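Local coordinates for acid phosphatase (Bacillus anthracis, PDB 2I34), which hydrolyses phosphate monoesters at acidic pH as a class C acid phosphatase of the haloacid dehalogenase (HAD) superfamily, at the interface of chains A and B. Coordinates in Å, arbitrary orientation; residue numbers count along the deposited sequence, not the author numbering. Chains: chain A/B, acid phosphatase.

Contact 1: the interface of chains A and B. Residues chain A 200-201, 204-205; chain B 38, 42.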
ATOM      1  N   VAL A 200      -2.893   3.057 -15.500  1.00 23.74           N
ATOM      2  CA  VAL A 200      -1.798   2.725 -14.582  1.00 23.76           C
ATOM      3  C   VAL A 200      -0.713   1.926 -15.314  1.00 24.19           C
ATOM      4  O   VAL A 200       0.463   2.299 -15.300  1.00 24.54           O
ATOM      5  CB  VAL A 200      -2.302   1.962 -13.324  1.00 23.63           C
ATOM      6  CG1 VAL A 200      -1.111   1.428 -12.482  1.00 23.06           C
ATOM      7  CG2 VAL A 200      -3.156   2.870 -12.477  1.00 22.87           C
ATOM      8  N   THR A 201      -1.118   0.864 -16.006  1.00 24.80           N
ATOM      9  CA  THR A 201      -0.190   0.063 -16.802  1.00 25.32           C
ATOM     10  C   THR A 201       0.576   0.902 -17.820  1.00 25.33           C
ATOM     11  O   THR A 201       1.801   0.785 -17.946  1.00 25.28           O
ATOM     12  CB  THR A 201      -0.947  -1.038 -17.532  1.00 25.60           C
ATOM     13  OG1 THR A 201      -1.629  -1.834 -16.559  1.00 27.62           O
ATOM     14  CG2 THR A 201      -0.014  -1.906 -18.366  1.00 26.21           C
ATOM     15  N   LYS A 204       3.162   3.036 -16.115  1.00 25.02           N
ATOM     16  CA  LYS A 204       3.822   2.237 -15.069  1.00 25.62           C
ATOM     17  C   LYS A 204       5.189   2.807 -14.642  1.00 25.62           C
ATOM     18  O   LYS A 204       5.574   2.710 -13.470  1.00 24.43           O
ATOM     19  CB  LYS A 204       3.971   0.776 -15.519  1.00 25.49           C
ATOM     20  CG  LYS A 204       4.855   0.549 -16.738  1.00 26.03           C
ATOM     21  CD  LYS A 204       4.810  -0.922 -17.191  1.00 27.77           C
ATOM     22  CE  LYS A 204       5.974  -1.287 -18.129  1.00 30.22           C
ATOM     23  NZ  LYS A 204       6.060  -0.418 -19.359  1.00 33.05           N
ATOM     24  N   ALA A 205       5.901   3.421 -15.593  1.00 25.74           N
ATOM     25  CA  ALA A 205       7.242   3.959 -15.328  1.00 26.20           C
ATOM     26  C   ALA A 205       7.240   5.202 -14.431  1.00 26.14           C
ATOM     27  O   ALA A 205       8.271   5.556 -13.876  1.00 26.67           O
ATOM     28  CB  ALA A 205       7.954   4.268 -16.646  1.00 26.56           C
TER
ATOM     29  N   TYR B  38       3.898  -1.458  -9.002  1.00 24.68           N
ATOM     30  CA  TYR B  38       4.842  -0.861  -9.958  1.00 24.97           C
ATOM     31  C   TYR B  38       5.888   0.003  -9.260  1.00 24.76           C
ATOM     32  O   TYR B  38       7.082  -0.129  -9.532  1.00 23.62           O
ATOM     33  CB  TYR B  38       4.123  -0.053 -11.053  1.00 25.23           C
ATOM     34  CG  TYR B  38       3.449  -0.892 -12.130  1.00 26.10           C
ATOM     35  CD1 TYR B  38       4.151  -1.890 -12.816  1.00 25.11           C
ATOM     36  CD2 TYR B  38       2.127  -0.648 -12.503  1.00 25.71           C
ATOM     37  CE1 TYR B  38       3.556  -2.632 -13.793  1.00 26.11           C
ATOM     38  CE2 TYR B  38       1.516  -1.393 -13.493  1.00 25.66           C
ATOM     39  CZ  TYR B  38       2.230  -2.389 -14.128  1.00 26.60           C
ATOM     40  OH  TYR B  38       1.642  -3.124 -15.129  1.00 27.33           O
ATOM     41  N   ASN B  42       9.752  -0.765  -9.464  1.00 25.27           N
ATOM     42  CA  ASN B  42      10.540   0.298 -10.072  1.00 25.24           C
ATOM     43  C   ASN B  42      11.669   0.719  -9.146  1.00 25.13           C
ATOM     44  O   ASN B  42      12.824   0.885  -9.567  1.00 24.48           O
ATOM     45  CB  ASN B  42       9.669   1.522 -10.421  1.00 25.77           C
ATOM     46  CG  ASN B  42       8.775   1.292 -11.632  1.00 25.99           C
ATOM     47  OD1 ASN B  42       8.943   0.322 -12.361  1.00 27.30           O
ATOM     48  ND2 ASN B  42       7.818   2.203 -11.855  1.00 24.91           N
TER
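B:Tyr38 lays one face of its ring on A:Lys204 in mostly apolar packing. The beta-methylene CB of the lysine sits over the middle of the ring, 3.6 Å from its centroid, in a CH-pi contact. With CG turned between the backbone N and the carbonyl carbon (chi1 63°), the lysine chain is carried past the phenol half of the ring, CD 4.0 Å from CE1 of B:Tyr38. Lysine suits this place because its methylenes can cover an aromatic face while the terminal amine NZ stays at the far end. At the ring edge, CG1 of A:Val200 lies in the plane, 3.8 Å from CD2 of B:Tyr38; the broad flat ring offers a face to the lysine and an edge to the valine. A:Thr201 meets the phenol oxygen, its OG1 and CG2 each 3.8 Å from OH, a packing distance.

The polar link belongs to B:Asn42, whose amide N-H can reach a partner backbone carbonyl: ND2 donates to O of A:Lys204 at 2.8 Å, with 145° at the hydrogen. The acceptor lies almost in the asparagine amide plane, the donor tilted 22° from the carbonyl plane.

B:Tyr38 and B:Asn42, one turn apart on helix 31-54, face the end of helix 193-202 and the 3-10 turn 204-206 of the other chain.

Contact 2: the interface of chains A and B. Residues chain A 75-76, 78-79, 82; chain B 247-249.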
ATOM      1  N   PRO A  75      -9.470   7.871  11.928  1.00 24.82           N
ATOM      2  CA  PRO A  75     -10.421   7.879  13.043  1.00 24.13           C
ATOM      3  C   PRO A  75     -11.866   8.185  12.663  1.00 23.96           C
ATOM      4  O   PRO A  75     -12.752   7.704  13.325  1.00 24.31           O
ATOM      5  CB  PRO A  75      -9.865   8.971  13.970  1.00 24.23           C
ATOM      6  CG  PRO A  75      -8.409   9.036  13.621  1.00 24.06           C
ATOM      7  CD  PRO A  75      -8.377   8.835  12.152  1.00 24.62           C
ATOM      8  N   HIS A  76     -12.090   8.980  11.619  1.00 23.69           N
ATOM      9  CA  HIS A  76     -13.432   9.200  11.083  1.00 24.05           C
ATOM     10  C   HIS A  76     -14.018   7.927  10.437  1.00 24.04           C
ATOM     11  O   HIS A  76     -15.204   7.604  10.603  1.00 23.78           O
ATOM     12  CB  HIS A  76     -13.435  10.348  10.060  1.00 23.64           C
ATOM     13  CG  HIS A  76     -14.788  10.593   9.471  1.00 24.29           C
ATOM     14  ND1 HIS A  76     -15.260   9.892   8.383  1.00 23.63           N
ATOM     15  CD2 HIS A  76     -15.803  11.398   9.869  1.00 23.57           C
ATOM     16  CE1 HIS A  76     -16.497  10.269   8.122  1.00 23.80           C
ATOM     17  NE2 HIS A  76     -16.849  11.182   9.008  1.00 24.42           N
ATOM     18  N   ALA A  78     -13.217   4.925  11.283  1.00 24.99           N
ATOM     19  CA  ALA A  78     -13.503   4.060  12.442  1.00 24.67           C
ATOM     20  C   ALA A  78     -14.783   4.485  13.171  1.00 24.65           C
ATOM     21  O   ALA A  78     -15.537   3.654  13.678  1.00 24.14           O
ATOM     22  CB  ALA A  78     -12.325   4.044  13.385  1.00 25.10           C
ATOM     23  N   MET A  79     -15.047   5.783  13.203  1.00 24.32           N
ATOM     24  CA  MET A  79     -16.313   6.276  13.712  1.00 24.10           C
ATOM     25  C   MET A  79     -17.473   5.724  12.878  1.00 23.69           C
ATOM     26  O   MET A  79     -18.530   5.369  13.423  1.00 22.69           O
ATOM     27  CB  MET A  79     -16.307   7.810  13.732  1.00 24.51           C
ATOM     28  CG  MET A  79     -17.590   8.448  14.232  1.00 25.76           C
ATOM     29  SD  MET A  79     -18.920   8.578  12.996  1.00 27.39           S
ATOM     30  CE  MET A  79     -18.208   9.656  11.775  1.00 27.39           C
ATOM     31  N   LYS A  82     -18.145   2.148  13.924  1.00 22.83           N
ATOM     32  CA  LYS A  82     -18.793   2.039  15.240  1.00 23.45           C
ATOM     33  C   LYS A  82     -20.241   2.534  15.212  1.00 22.69           C
ATOM     34  O   LYS A  82     -21.101   1.979  15.905  1.00 22.34           O
ATOM     35  CB  LYS A  82     -17.989   2.797  16.312  1.00 24.40           C
ATOM     36  CG  LYS A  82     -16.475   2.440  16.360  1.00 27.87           C
ATOM     37  CD  LYS A  82     -16.042   1.568  17.563  1.00 30.54           C
ATOM     38  CE  LYS A  82     -14.579   1.908  17.950  1.00 31.73           C
ATOM     39  NZ  LYS A  82     -13.892   0.924  18.860  1.00 32.36           N
TER
ATOM     40  N   LYS B 247      -9.521   3.036  16.249  1.00 27.79           N
ATOM     41  CA  LYS B 247      -9.479   4.294  16.996  1.00 28.54           C
ATOM     42  C   LYS B 247     -10.421   5.327  16.364  1.00 28.17           C
ATOM     43  O   LYS B 247     -10.130   5.861  15.298  1.00 27.96           O
ATOM     44  CB  LYS B 247      -8.041   4.831  17.036  1.00 28.15           C
ATOM     45  CG  LYS B 247      -7.843   6.025  17.963  1.00 29.61           C
ATOM     46  N   SER B 248     -11.548   5.577  17.017  1.00 28.65           N
ATOM     47  CA  SER B 248     -12.525   6.589  16.584  1.00 29.64           C
ATOM     48  C   SER B 248     -12.265   7.922  17.300  1.00 30.37           C
ATOM     49  O   SER B 248     -11.517   7.968  18.274  1.00 31.10           O
ATOM     50  CB  SER B 248     -13.945   6.098  16.892  1.00 29.74           C
ATOM     51  OG  SER B 248     -14.920   7.117  16.693  1.00 30.37           O
ATOM     52  N   PHE B 249     -12.880   9.002  16.823  1.00 30.98           N
ATOM     53  CA  PHE B 249     -12.758  10.316  17.482  1.00 31.28           C
ATOM     54  C   PHE B 249     -13.993  10.666  18.327  1.00 32.41           C
ATOM     55  O   PHE B 249     -15.060  10.066  18.155  1.00 32.43           O
ATOM     56  CB  PHE B 249     -12.486  11.411  16.446  1.00 30.74           C
ATOM     57  CG  PHE B 249     -13.707  11.886  15.713  1.00 29.09           C
ATOM     58  CD1 PHE B 249     -14.327  13.073  16.072  1.00 28.31           C
ATOM     59  CD2 PHE B 249     -14.220  11.162  14.648  1.00 28.21           C
ATOM     60  CE1 PHE B 249     -15.454  13.520  15.388  1.00 28.47           C
ATOM     61  CE2 PHE B 249     -15.339  11.606  13.953  1.00 27.42           C
ATOM     62  CZ  PHE B 249     -15.956  12.782  14.321  1.00 28.34           C
TER
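Helix 74-83 of chain A receives the C-terminal segment of chain B, an extended stretch without regular secondary structure that follows helix 235-245. B:Ser248 and A:Met79 meet near the middle of the patch. The serine hydroxyl OG comes to 3.3 Å from CB of the methionine. A small side chain suits this position, since it lets the strand-like segment run close to the helix backbone.

B:Phe249 is the large apolar partner. Its CG stands between the backbone N and the carbonyl carbon (chi1 80°), and the ring lies alongside A:Met79, both side chains pointing the same way. CE2 of the ring is 3.9 Å from CG of A:Met79. The methionine chain, bent at chi2 (-82°) and chi3 (-63°), curls so that its terminal CE also comes within 4.1 Å of CE2 of B:Phe249; such flexibility helps it follow an aromatic rim. The backbone O of A:Pro75 lies at the ring edge, in plane, 4.0 Å from CD2 of B:Phe249. CB of A:Ala78 packs 3.4 Å from the backbone O of B:Lys247.

Helix 74-83 follows strands 59-64 and 71-72; the first leads into the DxD motif of the HAD fold, so the partner's tail packs on a segment just beyond that motif.

Contact 3: the interface of chains A and B. Residues chain A 29-31, 34; chain B 193, 196-197, 200.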
ATOM      1  N   THR A  29      -3.545   0.096  12.354  1.00 25.50           N
ATOM      2  CA  THR A  29      -2.654  -0.681  13.238  1.00 24.95           C
ATOM      3  C   THR A  29      -1.435  -1.329  12.579  1.00 23.85           C
ATOM      4  O   THR A  29      -0.455  -1.598  13.268  1.00 23.88           O
ATOM      5  CB  THR A  29      -3.418  -1.806  13.998  1.00 24.97           C
ATOM      6  OG1 THR A  29      -3.830  -2.823  13.080  1.00 25.86           O
ATOM      7  CG2 THR A  29      -4.630  -1.241  14.736  1.00 26.33           C
ATOM      8  N   ALA A  30      -1.469  -1.567  11.267  1.00 22.92           N
ATOM      9  CA  ALA A  30      -0.427  -2.408  10.640  1.00 22.17           C
ATOM     10  C   ALA A  30       0.909  -1.677  10.517  1.00 22.12           C
ATOM     11  O   ALA A  30       0.968  -0.569   9.978  1.00 21.69           O
ATOM     12  CB  ALA A  30      -0.874  -2.926   9.259  1.00 21.65           C
ATOM     13  N   GLY A  31       1.971  -2.300  11.023  1.00 21.75           N
ATOM     14  CA  GLY A  31       3.331  -1.796  10.806  1.00 22.49           C
ATOM     15  C   GLY A  31       3.656  -1.689   9.326  1.00 22.37           C
ATOM     16  O   GLY A  31       4.356  -0.779   8.892  1.00 22.91           O
ATOM     17  N   LYS A  34       2.640   1.572   7.890  1.00 23.89           N
ATOM     18  CA  LYS A  34       3.585   2.620   8.259  1.00 24.30           C
ATOM     19  C   LYS A  34       4.852   2.536   7.398  1.00 23.96           C
ATOM     20  O   LYS A  34       5.354   3.557   6.912  1.00 23.47           O
ATOM     21  CB  LYS A  34       3.914   2.541   9.751  1.00 25.34           C
ATOM     22  CG  LYS A  34       2.706   2.798  10.681  1.00 25.62           C
ATOM     23  CD  LYS A  34       3.078   2.528  12.135  1.00 26.88           C
ATOM     24  CE  LYS A  34       1.977   2.875  13.138  1.00 29.18           C
ATOM     25  NZ  LYS A  34       0.587   2.881  12.613  1.00 31.38           N
TER
ATOM     26  N   VAL B 193       1.804  -5.621  18.412  1.00 22.87           N
ATOM     27  CA  VAL B 193       1.535  -4.512  17.497  1.00 23.16           C
ATOM     28  C   VAL B 193       2.427  -3.338  17.896  1.00 22.98           C
ATOM     29  O   VAL B 193       3.132  -2.784  17.057  1.00 22.50           O
ATOM     30  CB  VAL B 193       0.038  -4.124  17.519  1.00 23.63           C
ATOM     31  CG1 VAL B 193      -0.207  -2.845  16.726  1.00 23.83           C
ATOM     32  CG2 VAL B 193      -0.813  -5.284  16.974  1.00 24.51           C
ATOM     33  N   ARG B 196       6.186  -4.212  17.005  1.00 23.66           N
ATOM     34  CA  ARG B 196       6.476  -4.316  15.580  1.00 23.89           C
ATOM     35  C   ARG B 196       6.372  -2.943  14.889  1.00 23.93           C
ATOM     36  O   ARG B 196       7.173  -2.649  14.005  1.00 23.35           O
ATOM     37  CB  ARG B 196       5.640  -5.395  14.869  1.00 24.09           C
ATOM     38  CG  ARG B 196       4.154  -5.120  14.750  1.00 24.75           C
ATOM     39  CD  ARG B 196       3.376  -6.410  14.468  1.00 23.79           C
ATOM     40  NE  ARG B 196       3.798  -7.099  13.241  1.00 22.70           N
ATOM     41  CZ  ARG B 196       3.365  -6.815  12.013  1.00 22.80           C
ATOM     42  NH1 ARG B 196       2.518  -5.813  11.797  1.00 22.88           N
ATOM     43  NH2 ARG B 196       3.800  -7.520  10.986  1.00 23.37           N
ATOM     44  N   ASN B 197       5.419  -2.112  15.323  1.00 23.83           N
ATOM     45  CA  ASN B 197       5.257  -0.754  14.784  1.00 23.61           C
ATOM     46  C   ASN B 197       6.447   0.119  15.169  1.00 23.37           C
ATOM     47  O   ASN B 197       6.949   0.870  14.330  1.00 23.21           O
ATOM     48  CB  ASN B 197       3.949  -0.122  15.276  1.00 24.04           C
ATOM     49  CG  ASN B 197       2.712  -0.788  14.684  1.00 24.67           C
ATOM     50  OD1 ASN B 197       2.815  -1.702  13.862  1.00 25.13           O
ATOM     51  ND2 ASN B 197       1.531  -0.342  15.121  1.00 23.10           N
ATOM     52  N   VAL B 200       9.373  -0.757  12.924  1.00 22.57           N
ATOM     53  CA  VAL B 200       9.260  -0.075  11.620  1.00 22.99           C
ATOM     54  C   VAL B 200       9.869   1.327  11.717  1.00 23.55           C
ATOM     55  O   VAL B 200      10.708   1.723  10.881  1.00 23.84           O
ATOM     56  CB  VAL B 200       7.771  -0.050  11.112  1.00 23.33           C
ATOM     57  CG1 VAL B 200       7.575   0.851   9.891  1.00 23.61           C
ATOM     58  CG2 VAL B 200       7.288  -1.460  10.780  1.00 23.48           C
TER
HETATM   59  O   HOH W   1       1.127  -3.927  13.468  1.00 14.65           O
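The junction between helices 21-29 and 31-54 of chain A meets one side of helix 193-202 of chain B, in an enzyme of HAD subfamily IIIB. B:Asn197 makes the direct bond: its amide ND2 donates to the backbone O of A:Thr29 at 3.0 Å, with 152° at the hydrogen. The acceptor is near the asparagine amide plane, the donor tilted 31° from the carbonyl plane.

Asparagine suits this place because its amide also presents an acceptor. OD1 of B:Asn197 is 2.8 Å from water 1, which is 2.8 Å from O of A:Thr29 as well. The water also bonds to the backbone N of A:Gly31 at 3.1 Å and to NH1 of B:Arg196 at 2.9 Å. It lies in the plane of the guanidinium, at its edge; the arginine reaches it through a bend at chi3 (-58°). Groups from both chains thus hold the water, whose bonds to OD1 and NH1 help fix the amide and the guanidinium.

A:Lys34 crosses B:Asn197 at about a right angle, CE 3.8 Å from ND2, packing its aliphatic chain beside the amide. With no side chain at A:Gly31, helix 31-54 can start close to helix 193-202, the glycine CA 4.0 Å from CG2 of B:Val200. CG1 of the valine packs 4.0 Å from CB of A:Lys34.

Contacts 1 and 3 use the same pair of elements, helix 31-54 and helix 193-202, with the chains exchanged; A:Val200 serves contact 1 and B:Val200 contact 3. Their C-alpha centres are about 27 Å apart. The C-alpha centre of contact 2 lies about 19 Å from that of contact 3 and about 34 Å from that of contact 1; it adds the C-terminal tail, which reaches the partner's helix 74-83. Because the interface is two-fold symmetric, each contact has a twin, and the chains are joined at several separate places. This is compatible with a dimer, although the structure alone does not show the state in solution.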